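Local atomic coordinates of sucrose 6(F)-phosphate phosphorylase (Thermoanaerobacterium thermosaccharolyticum DSM 571, PDB entry 6S9V), a protein that is a phosphorylase of the alpha-amylase family, with a TIM barrel followed by an antiparallel beta sheet. Residues Ile333-Arg337 and Ser366-Cys370; Phe197-Ser201 and Tyr245-Leu249; Ile107-Phe112 and Tyr121-Thr127; Asp472-Ser476 and Ile488-Glu493. All blocks are in the same frame, centred on the assembly; numbering follows the deposited sequence.

Interaction 1 of 4, residues Ile333-Arg337 and Ser366-Cys370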
loop_
_atom_site.group_PDB
_atom_site.type_symbol
_atom_site.label_atom_id
_atom_site.label_comp_id
_atom_site.label_asym_id
_atom_site.label_seq_id
_atom_site.Cartn_x
_atom_site.Cartn_y
_atom_site.Cartn_z
ATOM N N ILE A 333 8.366 4.639 -21.263
ATOM C CA ILE A 333 7.305 3.891 -21.937
ATOM C C ILE A 333 5.978 4.078 -21.214
ATOM O O ILE A 333 4.933 4.258 -21.850
ATOM C CB ILE A 333 7.683 2.401 -22.064
ATOM C CG1 ILE A 333 8.821 2.248 -23.084
ATOM C CG2 ILE A 333 6.450 1.555 -22.437
ATOM C CD1 ILE A 333 9.415 0.856 -23.131
ATOM N N CYS A 334 5.989 4.046 -19.878
ATOM C CA CYS A 334 4.748 4.282 -19.142
ATOM C C CYS A 334 4.220 5.693 -19.393
ATOM O O CYS A 334 3.006 5.897 -19.549
ATOM C CB CYS A 334 4.962 4.051 -17.645
ATOM S SG CYS A 334 5.143 2.309 -17.202
ATOM N N VAL A 335 5.112 6.681 -19.434
ATOM C CA VAL A 335 4.678 8.055 -19.681
ATOM C C VAL A 335 4.125 8.208 -21.098
ATOM O O VAL A 335 3.168 8.959 -21.317
ATOM C CB VAL A 335 5.828 9.031 -19.386
ATOM C CG1 VAL A 335 5.475 10.438 -19.831
ATOM C CG2 VAL A 335 6.132 9.023 -17.883
ATOM N N GLN A 336 4.720 7.529 -22.084
ATOM C CA GLN A 336 4.114 7.524 -23.414
ATOM C C GLN A 336 2.727 6.893 -23.397
ATOM O O GLN A 336 1.889 7.208 -24.249
ATOM C CB GLN A 336 4.984 6.792 -24.429
ATOM C CG GLN A 336 6.156 7.584 -24.945
ATOM C CD GLN A 336 7.029 6.755 -25.858
ATOM O OE1 GLN A 336 6.835 5.542 -25.985
ATOM N NE2 GLN A 336 7.908 7.424 -26.594
ATOM N N ARG A 337 2.466 6.012 -22.435
ATOM C CA ARG A 337 1.177 5.351 -22.304
ATOM C C ARG A 337 0.247 6.097 -21.360
ATOM O O ARG A 337 -0.744 5.517 -20.897
ATOM C CB ARG A 337 1.370 3.901 -21.846
ATOM C CG ARG A 337 2.055 3.064 -22.916
ATOM C CD ARG A 337 2.519 1.704 -22.445
ATOM N NE ARG A 337 3.264 1.059 -23.520
ATOM C CZ ARG A 337 3.762 -0.171 -23.474
ATOM N NH1 ARG A 337 3.610 -0.925 -22.392
ATOM N NH2 ARG A 337 4.424 -0.644 -24.521
ATOM N N SER A 366 -3.206 0.326 -18.234
ATOM C CA SER A 366 -2.694 1.318 -19.183
ATOM C C SER A 366 -1.179 1.209 -19.338
ATOM O O SER A 366 -0.637 1.420 -20.434
ATOM C CB SER A 366 -3.065 2.733 -18.729
ATOM O OG SER A 366 -4.439 3.011 -18.933
ATOM N N ALA A 367 -0.478 0.887 -18.245
ATOM C CA ALA A 367 0.973 0.754 -18.301
ATOM C C ALA A 367 1.399 -0.371 -19.234
ATOM O O ALA A 367 2.471 -0.297 -19.843
ATOM C CB ALA A 367 1.533 0.516 -16.900
ATOM N N LEU A 368 0.574 -1.407 -19.368
ATOM C CA LEU A 368 0.820 -2.506 -20.292
ATOM C C LEU A 368 0.193 -2.268 -21.664
ATOM O O LEU A 368 -0.003 -3.222 -22.426
ATOM C CB LEU A 368 0.312 -3.818 -19.699
ATOM C CG LEU A 368 1.126 -4.251 -18.478
ATOM C CD1 LEU A 368 0.466 -5.447 -17.777
ATOM C CD2 LEU A 368 2.552 -4.587 -18.882
ATOM N N ASN A 369 -0.123 -1.019 -21.986
ATOM C CA ASN A 369 -0.678 -0.665 -23.294
ATOM C C ASN A 369 -2.035 -1.325 -23.524
ATOM O O ASN A 369 -2.429 -1.600 -24.663
ATOM C CB ASN A 369 0.306 -1.042 -24.405
ATOM C CG ASN A 369 0.519 0.079 -25.401
ATOM O OD1 ASN A 369 -0.166 1.100 -25.369
ATOM N ND2 ASN A 369 1.475 -0.114 -26.294
ATOM N N CYS A 370 -2.757 -1.586 -22.434
ATOM C CA CYS A 370 -4.086 -2.197 -22.477
ATOM C C CYS A 370 -4.063 -3.556 -23.171
ATOM O O CYS A 370 -5.078 -4.013 -23.705
ATOM C CB CYS A 370 -5.107 -1.266 -23.144
ATOM S SG CYS A 370 -5.205 0.361 -22.364
HETATM O O HOH W 1 -2.074 2.836 -22.372
#
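NH1 of R337 donates to A367 O at 2.9 Å, and the bond is fairly straight, 163° at the hydrogen. The acceptor lies almost in the guanidinium plane. Both residues stand where helices finish. R337 is the first residue to leave helix 324-336, and A367 closes helix 364-367. The latter ends in a Schellman motif: N369, with positive phi, is its C-prime residue, and N369 N binds S366 O. The arginine therefore reaches across from one helix end to a carbonyl at another, where such oxygens tend to carry partial negative charge.

The R337 chain runs extended from CG to NE, which carries the guanidinium past S366 to the turn. Along the way R337 CB passes 3.5 Å from S366 O, and CD passes 3.3 Å from A367 O. N369 lies over one guanidinium face. Its amide is turned only 18° from that plane, so the two flat groups stack, with N369 CG 3.5 Å from R337 NE. I333 CG2 covers the opposite face. The group is thus held between two side chains and fixed at its edge by one bond.

A water joins the backbones, donating to S366 O and, weakly, to R337 O. S366 OG binds N401 N, outside the contact. The apolar side of the contact is small and buried. Here L280 of helix 275-285 touches both C334 and A367, and C334 SG meets A367 CB at 4.0 Å.

Interaction 2 of 4, residues Phe197-Ser201 and Tyr245-Leu249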
loop_
_atom_site.group_PDB
_atom_site.type_symbol
_atom_site.label_atom_id
_atom_site.label_comp_id
_atom_site.label_asym_id
_atom_site.label_seq_id
_atom_site.Cartn_x
_atom_site.Cartn_y
_atom_site.Cartn_z
ATOM N N PHE A 197 -6.217 0.790 18.104
ATOM C CA PHE A 197 -6.168 -0.672 18.048
ATOM C C PHE A 197 -7.397 -1.286 18.715
ATOM O O PHE A 197 -7.996 -2.239 18.192
ATOM C CB PHE A 197 -4.893 -1.196 18.721
ATOM C CG PHE A 197 -3.632 -1.019 17.904
ATOM C CD1 PHE A 197 -3.639 -1.147 16.526
ATOM C CD2 PHE A 197 -2.427 -0.745 18.535
ATOM C CE1 PHE A 197 -2.468 -0.987 15.787
ATOM C CE2 PHE A 197 -1.258 -0.585 17.807
ATOM C CZ PHE A 197 -1.277 -0.712 16.435
ATOM N N LYS A 198 -7.772 -0.770 19.885
ATOM C CA LYS A 198 -8.943 -1.286 20.587
ATOM C C LYS A 198 -10.214 -1.087 19.775
ATOM O O LYS A 198 -11.050 -1.995 19.677
ATOM C CB LYS A 198 -9.055 -0.592 21.943
ATOM C CG LYS A 198 -10.188 -1.069 22.810
ATOM C CD LYS A 198 -10.000 -0.595 24.241
ATOM C CE LYS A 198 -11.040 -1.198 25.167
ATOM N NZ LYS A 198 -12.339 -0.479 25.032
ATOM N N THR A 199 -10.381 0.099 19.193
ATOM C CA THR A 199 -11.541 0.372 18.348
ATOM C C THR A 199 -11.566 -0.555 17.138
ATOM O O THR A 199 -12.590 -1.188 16.847
ATOM C CB THR A 199 -11.515 1.836 17.917
ATOM O OG1 THR A 199 -11.605 2.668 19.084
ATOM C CG2 THR A 199 -12.669 2.147 16.967
ATOM N N PHE A 200 -10.438 -0.652 16.428
ATOM C CA PHE A 200 -10.347 -1.538 15.272
ATOM C C PHE A 200 -10.715 -2.965 15.656
ATOM O O PHE A 200 -11.525 -3.616 14.990
ATOM C CB PHE A 200 -8.932 -1.517 14.685
ATOM C CG PHE A 200 -8.595 -0.269 13.870
ATOM C CD1 PHE A 200 -9.447 0.815 13.836
ATOM C CD2 PHE A 200 -7.415 -0.204 13.135
ATOM C CE1 PHE A 200 -9.132 1.934 13.097
ATOM C CE2 PHE A 200 -7.098 0.926 12.377
ATOM C CZ PHE A 200 -7.956 1.987 12.361
ATOM N N SER A 201 -10.102 -3.474 16.725
ATOM C CA SER A 201 -10.354 -4.847 17.148
ATOM C C SER A 201 -11.819 -5.051 17.501
ATOM O O SER A 201 -12.377 -6.133 17.275
ATOM C CB SER A 201 -9.468 -5.184 18.348
ATOM O OG SER A 201 -9.741 -6.482 18.825
ATOM N N TYR A 245 -4.491 -7.143 20.839
ATOM C CA TYR A 245 -5.849 -7.013 20.327
ATOM C C TYR A 245 -6.118 -7.913 19.124
ATOM O O TYR A 245 -7.108 -7.702 18.420
ATOM C CB TYR A 245 -6.147 -5.557 19.945
ATOM C CG TYR A 245 -6.113 -4.592 21.111
ATOM C CD1 TYR A 245 -7.210 -4.445 21.947
ATOM C CD2 TYR A 245 -4.996 -3.815 21.360
ATOM C CE1 TYR A 245 -7.186 -3.568 23.012
ATOM C CE2 TYR A 245 -4.962 -2.932 22.417
ATOM C CZ TYR A 245 -6.057 -2.810 23.240
ATOM O OH TYR A 245 -6.020 -1.931 24.301
ATOM N N GLY A 246 -5.254 -8.891 18.861
ATOM C CA GLY A 246 -5.462 -9.796 17.746
ATOM C C GLY A 246 -5.139 -9.235 16.383
ATOM O O GLY A 246 -5.682 -9.716 15.382
ATOM N N ILE A 247 -4.283 -8.222 16.306
ATOM C CA ILE A 247 -4.012 -7.516 15.055
ATOM C C ILE A 247 -2.578 -7.785 14.611
ATOM O O ILE A 247 -1.644 -7.703 15.419
ATOM C CB ILE A 247 -4.267 -6.006 15.213
ATOM C CG1 ILE A 247 -5.747 -5.757 15.505
ATOM C CG2 ILE A 247 -3.845 -5.261 13.956
ATOM C CD1 ILE A 247 -6.090 -4.307 15.815
ATOM N N GLU A 248 -2.405 -8.087 13.326
ATOM C CA GLU A 248 -1.087 -8.154 12.704
ATOM C C GLU A 248 -0.804 -6.823 12.008
ATOM O O GLU A 248 -1.720 -6.200 11.467
ATOM C CB GLU A 248 -1.009 -9.286 11.681
ATOM C CG GLU A 248 -1.210 -10.693 12.239
ATOM C CD GLU A 248 0.087 -11.364 12.679
ATOM O OE1 GLU A 248 1.166 -10.736 12.577
ATOM O OE2 GLU A 248 0.016 -12.531 13.127
ATOM N N LEU A 249 0.454 -6.386 12.037
ATOM C CA LEU A 249 0.854 -5.118 11.434
ATOM C C LEU A 249 1.470 -5.355 10.061
ATOM O O LEU A 249 2.261 -6.282 9.874
ATOM C CB LEU A 249 1.857 -4.368 12.316
ATOM C CG LEU A 249 1.375 -3.962 13.714
ATOM C CD1 LEU A 249 2.448 -3.167 14.445
ATOM C CD2 LEU A 249 0.079 -3.176 13.662
#
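The ring of Y245 lies against the turn of helix at F197 and K198, with K198 CA over one face, offset toward the rim. Helix 187-202 is one of the outer helices of the TIM barrel. Y245 belongs to the turn between the next outer helix, 230-244, and barrel strand 248-251. That helix ends in a Schellman motif whose C-prime residue is G246, with positive phi. Two CB atoms reach the same side of the ring near different parts of its rim: F197 CB lies 3.7 Å from Y245 CD2, and K198 CB 3.7 Å from Y245 CE1. The aliphatic part of K198 runs along the CE1 and OH side of the tyrosine, while its amine end leads away.

Deeper in, I247 and L249 meet the helix through their end methyls. I247 CD1 touches F197 CD1 and F200 CB, each at 4.1 Å. L249 CD2 packs obliquely on the F197 ring, 3.9 Å from CZ. V208 of the neighbouring strand 207-210 meets F197, F200 and I247, and A242 of helix 230-244 meets F197, I247 and L249. F197 thus packs against both strands and the next helix.

A single hydrogen bond crosses the contact, at its more open end. S201 points OG away from its own backbone N (chi1 177°), toward the turn, and donates it to Y245 O at 2.9 Å, with the C=O...OG angle at 136°.

Interaction 3 of 4, residues Ile107-Phe112 and Tyr121-Thr127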
loop_
_atom_site.group_PDB
_atom_site.type_symbol
_atom_site.label_atom_id
_atom_site.label_comp_id
_atom_site.label_asym_id
_atom_site.label_seq_id
_atom_site.Cartn_x
_atom_site.Cartn_y
_atom_site.Cartn_z
ATOM N N ILE A 107 -9.715 17.179 17.555
ATOM C CA ILE A 107 -9.888 17.890 18.815
ATOM C C ILE A 107 -8.529 18.123 19.467
ATOM O O ILE A 107 -8.278 19.175 20.064
ATOM C CB ILE A 107 -10.842 17.121 19.748
ATOM C CG1 ILE A 107 -11.161 17.959 20.990
ATOM C CG2 ILE A 107 -10.240 15.763 20.136
ATOM C CD1 ILE A 107 -12.189 17.330 21.922
ATOM N N TYR A 108 -7.615 17.161 19.315
ATOM C CA TYR A 108 -6.314 17.264 19.970
ATOM C C TYR A 108 -5.568 18.500 19.493
ATOM O O TYR A 108 -5.076 19.298 20.296
ATOM C CB TYR A 108 -5.496 16.007 19.677
ATOM C CG TYR A 108 -6.275 14.730 19.896
ATOM C CD1 TYR A 108 -6.640 14.322 21.165
ATOM C CD2 TYR A 108 -6.687 13.963 18.816
ATOM C CE1 TYR A 108 -7.372 13.164 21.357
ATOM C CE2 TYR A 108 -7.421 12.808 18.998
ATOM C CZ TYR A 108 -7.759 12.416 20.272
ATOM O OH TYR A 108 -8.493 11.266 20.455
ATOM N N PHE A 109 -5.500 18.693 18.175
ATOM C CA PHE A 109 -4.758 19.835 17.661
ATOM C C PHE A 109 -5.538 21.139 17.759
ATOM O O PHE A 109 -4.933 22.195 17.983
ATOM C CB PHE A 109 -4.339 19.608 16.213
ATOM C CG PHE A 109 -3.290 20.572 15.757
ATOM C CD1 PHE A 109 -1.984 20.451 16.207
ATOM C CD2 PHE A 109 -3.607 21.621 14.919
ATOM C CE1 PHE A 109 -1.018 21.351 15.816
ATOM C CE2 PHE A 109 -2.643 22.514 14.518
ATOM C CZ PHE A 109 -1.347 22.379 14.963
ATOM N N GLN A 110 -6.864 21.109 17.596
ATOM C CA GLN A 110 -7.622 22.346 17.746
ATOM C C GLN A 110 -7.556 22.859 19.182
ATOM O O GLN A 110 -7.528 24.075 19.412
ATOM C CB GLN A 110 -9.065 22.165 17.274
ATOM C CG GLN A 110 -9.136 22.035 15.752
ATOM C CD GLN A 110 -10.539 22.114 15.189
ATOM O OE1 GLN A 110 -10.795 22.899 14.269
ATOM N NE2 GLN A 110 -11.453 21.321 15.731
ATOM N N ASP A 111 -7.550 21.950 20.162
ATOM C CA ASP A 111 -7.382 22.374 21.549
ATOM C C ASP A 111 -6.019 23.023 21.741
ATOM O O ASP A 111 -5.902 24.068 22.389
ATOM C CB ASP A 111 -7.546 21.175 22.483
ATOM C CG ASP A 111 -7.681 21.576 23.937
ATOM O OD1 ASP A 111 -8.791 21.979 24.341
ATOM O OD2 ASP A 111 -6.684 21.478 24.677
ATOM N N PHE A 112 -4.986 22.438 21.131
ATOM C CA PHE A 112 -3.646 23.002 21.208
ATOM C C PHE A 112 -3.584 24.383 20.573
ATOM O O PHE A 112 -2.965 25.300 21.124
ATOM C CB PHE A 112 -2.650 22.068 20.523
ATOM C CG PHE A 112 -1.293 22.673 20.335
ATOM C CD1 PHE A 112 -0.471 22.901 21.421
ATOM C CD2 PHE A 112 -0.853 23.043 19.077
ATOM C CE1 PHE A 112 0.770 23.473 21.259
ATOM C CE2 PHE A 112 0.392 23.617 18.906
ATOM C CZ PHE A 112 1.205 23.829 19.999
ATOM N N TYR A 121 -3.043 18.388 25.383
ATOM C CA TYR A 121 -2.590 17.617 24.234
ATOM C C TYR A 121 -1.336 18.186 23.579
ATOM O O TYR A 121 -0.895 17.648 22.558
ATOM C CB TYR A 121 -3.702 17.539 23.178
ATOM C CG TYR A 121 -5.028 17.046 23.701
ATOM C CD1 TYR A 121 -5.180 15.737 24.127
ATOM C CD2 TYR A 121 -6.129 17.889 23.768
ATOM C CE1 TYR A 121 -6.390 15.277 24.608
ATOM C CE2 TYR A 121 -7.347 17.438 24.245
ATOM C CZ TYR A 121 -7.470 16.129 24.662
ATOM O OH TYR A 121 -8.673 15.662 25.141
ATOM N N ALA A 122 -0.742 19.240 24.145
ATOM C CA ALA A 122 0.391 19.897 23.498
ATOM C C ALA A 122 1.508 18.907 23.192
ATOM O O ALA A 122 2.131 18.971 22.124
ATOM C CB ALA A 122 0.908 21.032 24.383
ATOM N N ASP A 123 1.759 17.966 24.105
ATOM C CA ASP A 123 2.870 17.028 23.969
ATOM C C ASP A 123 2.646 15.982 22.884
ATOM O O ASP A 123 3.583 15.240 22.566
ATOM C CB ASP A 123 3.106 16.329 25.314
ATOM C CG ASP A 123 4.401 15.525 25.349
ATOM O OD1 ASP A 123 5.460 16.069 24.977
ATOM O OD2 ASP A 123 4.354 14.343 25.755
ATOM N N MET A 124 1.443 15.897 22.309
ATOM C CA MET A 124 1.209 14.951 21.226
ATOM C C MET A 124 1.881 15.378 19.929
ATOM O O MET A 124 2.042 14.548 19.027
ATOM C CB MET A 124 -0.290 14.778 20.974
ATOM C CG MET A 124 -1.043 14.106 22.093
ATOM S SD MET A 124 -2.811 13.994 21.771
ATOM C CE MET A 124 -2.823 12.795 20.450
ATOM N N PHE A 125 2.287 16.642 19.818
ATOM C CA PHE A 125 2.778 17.206 18.569
ATOM C C PHE A 125 4.241 17.600 18.694
ATOM O O PHE A 125 4.766 17.815 19.790
ATOM C CB PHE A 125 1.910 18.407 18.166
ATOM C CG PHE A 125 0.439 18.112 18.244
ATOM C CD1 PHE A 125 -0.146 17.235 17.349
ATOM C CD2 PHE A 125 -0.345 18.664 19.243
ATOM C CE1 PHE A 125 -1.498 16.933 17.429
ATOM C CE2 PHE A 125 -1.688 18.360 19.333
ATOM C CZ PHE A 125 -2.262 17.492 18.432
ATOM N N ILE A 126 4.905 17.662 17.543
ATOM C CA ILE A 126 6.349 17.935 17.503
ATOM C C ILE A 126 6.492 19.443 17.333
ATOM O O ILE A 126 6.741 19.970 16.249
ATOM C CB ILE A 126 7.061 17.142 16.400
ATOM C CG1 ILE A 126 6.795 15.642 16.554
ATOM C CG2 ILE A 126 8.561 17.415 16.436
ATOM C CD1 ILE A 126 7.367 14.789 15.427
ATOM N N THR A 127 6.290 20.162 18.431
ATOM C CA THR A 127 6.701 21.557 18.475
ATOM C C THR A 127 8.214 21.615 18.287
ATOM O O THR A 127 8.947 20.743 18.765
ATOM C CB THR A 127 6.277 22.202 19.791
ATOM O OG1 THR A 127 6.580 21.324 20.881
ATOM C CG2 THR A 127 4.775 22.496 19.780
#
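The start of helix 107-115 faces a short 3-10 turn, 122-124, and CA atoms come as near as 5.7 Å for Y108 and Y121 and 5.6 Å for F112 and A122. No hydrogen bond crosses between the two segments, and aromatic side chains do most of the joining. Y108 turns its edge to the face of Y121 in a T-shaped pair, with planes at 82° and centroids 5.2 Å apart. Y108 CD1 makes the touch, 3.6 Å from Y121 CE1. M124 lies over a face of the Y108 ring. Its chain bends at chi3 (70°), which brings CE over that face as a CH-pi contact and SD obliquely beside it, a Met-aromatic contact. I107 CG2 covers the opposite face.

In the chain both segments come between barrel strand 92-97 and helix 187-202. This is where members of the alpha-amylase family carry the insertion called domain B, and the contact is consistent with that part of the fold. F109, F112 and F125 form an aromatic cluster on the buried side of the contact. F109 points its edge at the face of F125, planes at 89°, with CD1 over the ring centre. M124 CB covers the other face of F125. The F112 ring meets F125 obliquely, and its CD1 packs 3.8 Å from A122 CB. At its far end F112 CZ touches T127 CG2. F156 adds a further edge-to-face partner to F109. D111 stands beside the Y121 ring, its carboxylate turned nearly at right angles to it, and D111 OD2 is hydrogen-bonded to S119 OG.

Interaction 4 of 4, residues Asp472-Ser476 and Ile488-Glu493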
loop_
_atom_site.group_PDB
_atom_site.type_symbol
_atom_site.label_atom_id
_atom_site.label_comp_id
_atom_site.label_asym_id
_atom_site.label_seq_id
_atom_site.Cartn_x
_atom_site.Cartn_y
_atom_site.Cartn_z
ATOM N N ASP A 472 -1.367 -34.407 -3.833
ATOM C CA ASP A 472 -1.531 -34.804 -5.222
ATOM C C ASP A 472 -1.893 -33.629 -6.114
ATOM O O ASP A 472 -2.088 -33.819 -7.319
ATOM C CB ASP A 472 -2.607 -35.892 -5.334
ATOM C CG ASP A 472 -3.943 -35.454 -4.761
ATOM O OD1 ASP A 472 -3.967 -34.521 -3.933
ATOM O OD2 ASP A 472 -4.974 -36.053 -5.133
ATOM N N LYS A 473 -1.980 -32.424 -5.557
ATOM C CA LYS A 473 -2.307 -31.241 -6.335
ATOM C C LYS A 473 -1.022 -30.556 -6.784
ATOM O O LYS A 473 -0.053 -30.459 -6.025
ATOM C CB LYS A 473 -3.150 -30.265 -5.510
ATOM C CG LYS A 473 -4.355 -30.885 -4.802
ATOM C CD LYS A 473 -5.392 -31.452 -5.759
ATOM C CE LYS A 473 -6.678 -31.801 -5.014
ATOM N NZ LYS A 473 -7.659 -32.537 -5.861
ATOM N N ARG A 474 -1.024 -30.069 -8.017
ATOM C CA ARG A 474 0.123 -29.348 -8.542
ATOM C C ARG A 474 -0.395 -28.458 -9.658
ATOM O O ARG A 474 -1.237 -28.891 -10.447
ATOM C CB ARG A 474 1.198 -30.304 -9.055
ATOM C CG ARG A 474 2.396 -29.625 -9.679
ATOM C CD ARG A 474 3.345 -30.649 -10.271
ATOM N NE ARG A 474 2.727 -31.385 -11.368
ATOM C CZ ARG A 474 2.676 -30.940 -12.620
ATOM N NH1 ARG A 474 3.209 -29.766 -12.931
ATOM N NH2 ARG A 474 2.092 -31.668 -13.562
ATOM N N CYS A 475 0.091 -27.224 -9.710
ATOM C CA CYS A 475 -0.229 -26.326 -10.814
ATOM C C CYS A 475 1.040 -25.641 -11.294
ATOM O O CYS A 475 1.838 -25.156 -10.484
ATOM C CB CYS A 475 -1.288 -25.284 -10.417
ATOM S SG CYS A 475 -0.942 -24.245 -8.988
ATOM N N SER A 476 1.231 -25.624 -12.613
ATOM C CA SER A 476 2.443 -25.111 -13.243
ATOM C C SER A 476 2.049 -24.012 -14.220
ATOM O O SER A 476 1.349 -24.273 -15.203
ATOM C CB SER A 476 3.206 -26.222 -13.960
ATOM O OG SER A 476 3.564 -27.238 -13.045
ATOM N N ILE A 488 -1.937 -22.643 -17.416
ATOM C CA ILE A 488 -1.724 -23.287 -16.122
ATOM C C ILE A 488 -2.074 -24.758 -16.287
ATOM O O ILE A 488 -3.236 -25.105 -16.546
ATOM C CB ILE A 488 -2.550 -22.637 -15.007
ATOM C CG1 ILE A 488 -2.109 -21.190 -14.792
ATOM C CG2 ILE A 488 -2.412 -23.451 -13.716
ATOM C CD1 ILE A 488 -2.951 -20.434 -13.784
ATOM N N ASP A 489 -1.069 -25.622 -16.158
ATOM C CA ASP A 489 -1.268 -27.064 -16.152
ATOM C C ASP A 489 -1.462 -27.497 -14.705
ATOM O O ASP A 489 -0.610 -27.211 -13.858
ATOM C CB ASP A 489 -0.068 -27.791 -16.754
ATOM C CG ASP A 489 0.030 -27.622 -18.258
ATOM O OD1 ASP A 489 -1.005 -27.378 -18.906
ATOM O OD2 ASP A 489 1.150 -27.746 -18.791
ATOM N N TYR A 490 -2.574 -28.166 -14.415
ATOM C CA TYR A 490 -2.875 -28.529 -13.037
ATOM C C TYR A 490 -3.526 -29.901 -12.993
ATOM O O TYR A 490 -3.966 -30.443 -14.008
ATOM C CB TYR A 490 -3.772 -27.479 -12.366
ATOM C CG TYR A 490 -5.194 -27.464 -12.872
ATOM C CD1 TYR A 490 -5.543 -26.737 -14.002
ATOM C CD2 TYR A 490 -6.190 -28.173 -12.216
ATOM C CE1 TYR A 490 -6.844 -26.718 -14.467
ATOM C CE2 TYR A 490 -7.495 -28.167 -12.672
ATOM C CZ TYR A 490 -7.816 -27.434 -13.801
ATOM O OH TYR A 490 -9.105 -27.423 -14.264
ATOM N N ILE A 491 -3.573 -30.463 -11.785
ATOM C CA ILE A 491 -4.131 -31.790 -11.540
ATOM C C ILE A 491 -5.551 -31.603 -11.021
ATOM O O ILE A 491 -5.761 -30.961 -9.985
ATOM C CB ILE A 491 -3.282 -32.583 -10.533
ATOM C CG1 ILE A 491 -1.830 -32.703 -11.004
ATOM C CG2 ILE A 491 -3.904 -33.953 -10.292
ATOM C CD1 ILE A 491 -1.654 -33.378 -12.344
ATOM N N ASN A 492 -6.530 -32.161 -11.730
ATOM C CA ASN A 492 -7.927 -31.973 -11.358
ATOM C C ASN A 492 -8.299 -32.964 -10.251
ATOM O O ASN A 492 -7.455 -33.703 -9.737
ATOM C CB ASN A 492 -8.816 -32.105 -12.595
ATOM C CG ASN A 492 -8.831 -33.514 -13.172
ATOM O OD1 ASN A 492 -8.377 -34.475 -12.549
ATOM N ND2 ASN A 492 -9.342 -33.635 -14.390
ATOM N N GLU A 493 -9.577 -32.989 -9.865
ATOM C CA GLU A 493 -10.001 -33.829 -8.751
ATOM C C GLU A 493 -9.856 -35.315 -9.057
ATOM O O GLU A 493 -9.710 -36.117 -8.127
ATOM C CB GLU A 493 -11.455 -33.509 -8.384
ATOM C CG GLU A 493 -11.649 -32.244 -7.550
ATOM C CD GLU A 493 -11.083 -32.364 -6.146
ATOM O OE1 GLU A 493 -11.037 -33.495 -5.616
ATOM O OE2 GLU A 493 -10.696 -31.327 -5.568
#
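S476 and D489 form a hydrogen-bonded antiparallel pair: S476 N donates to D489 O at 2.7 Å, and D489 N returns the bond to S476 O at 2.9 Å. One step along, C475 and Y490 are a non-hydrogen-bonded pair with CA atoms 4.1 Å apart. Their CB atoms meet at 3.8 Å on the same face of the sheet. C475 CB also touches I488 CG2. Next, I491 N donates to R474 O at 3.1 Å. The same oxygen has a CA-H...O contact from Y490 CA.

Beyond this point the strands spread. R474 N and I491 O are not bonded to each other, and the hydroxyl of Y447 hydrogen-bonds to both, bridging the strands. I491 CG2 packs against D472 O at 3.5 Å. The two strands belong to the hairpin 473-480 and 485-491, which supplies the third and fourth strands of a five-stranded antiparallel sheet. Such a sheet after the barrel is in keeping with the C-terminal domain of alpha-amylase relatives. Strand 463-470 flanks the hairpin on one side and strand 497-501 on the other.

The face with C475 and Y490 turns to helix 432-446. CG of Y490 sits between its backbone N and carbonyl carbon (chi1 71°), which takes the ring away from strand 473-480, to edge-to-face pairs with F443 and Y447. On the other face D489 OD1 forms a salt bridge with K499, and S476 OG is hydrogen-bonded to T467 OG1. At the exposed end, K473 NZ forms a salt bridge with OE2 of the poorly ordered E493 at 3.3 Å, and the hydrogen bond in it is weak.

The four contacts follow one another along the chain, and none touches another. Interactions 2 and 3 are the nearest by centres, about 24 Å apart, with nearest atoms about 9 Å apart. Helix 187-202 connects them: it carries F197-S201 and also supplies L188 and V189, which touch M124 of interaction 3. Interaction 1 lies across the chain's centre from both, about 39 Å from interaction 2 and about 45 Å from interaction 3 between centres. Interaction 4 sits in the separate antiparallel sheet, its centre about 34 Å from that of interaction 1. The widest separation, about 58 Å between centres, is between interactions 3 and 4, on opposite sides of the chain's centre.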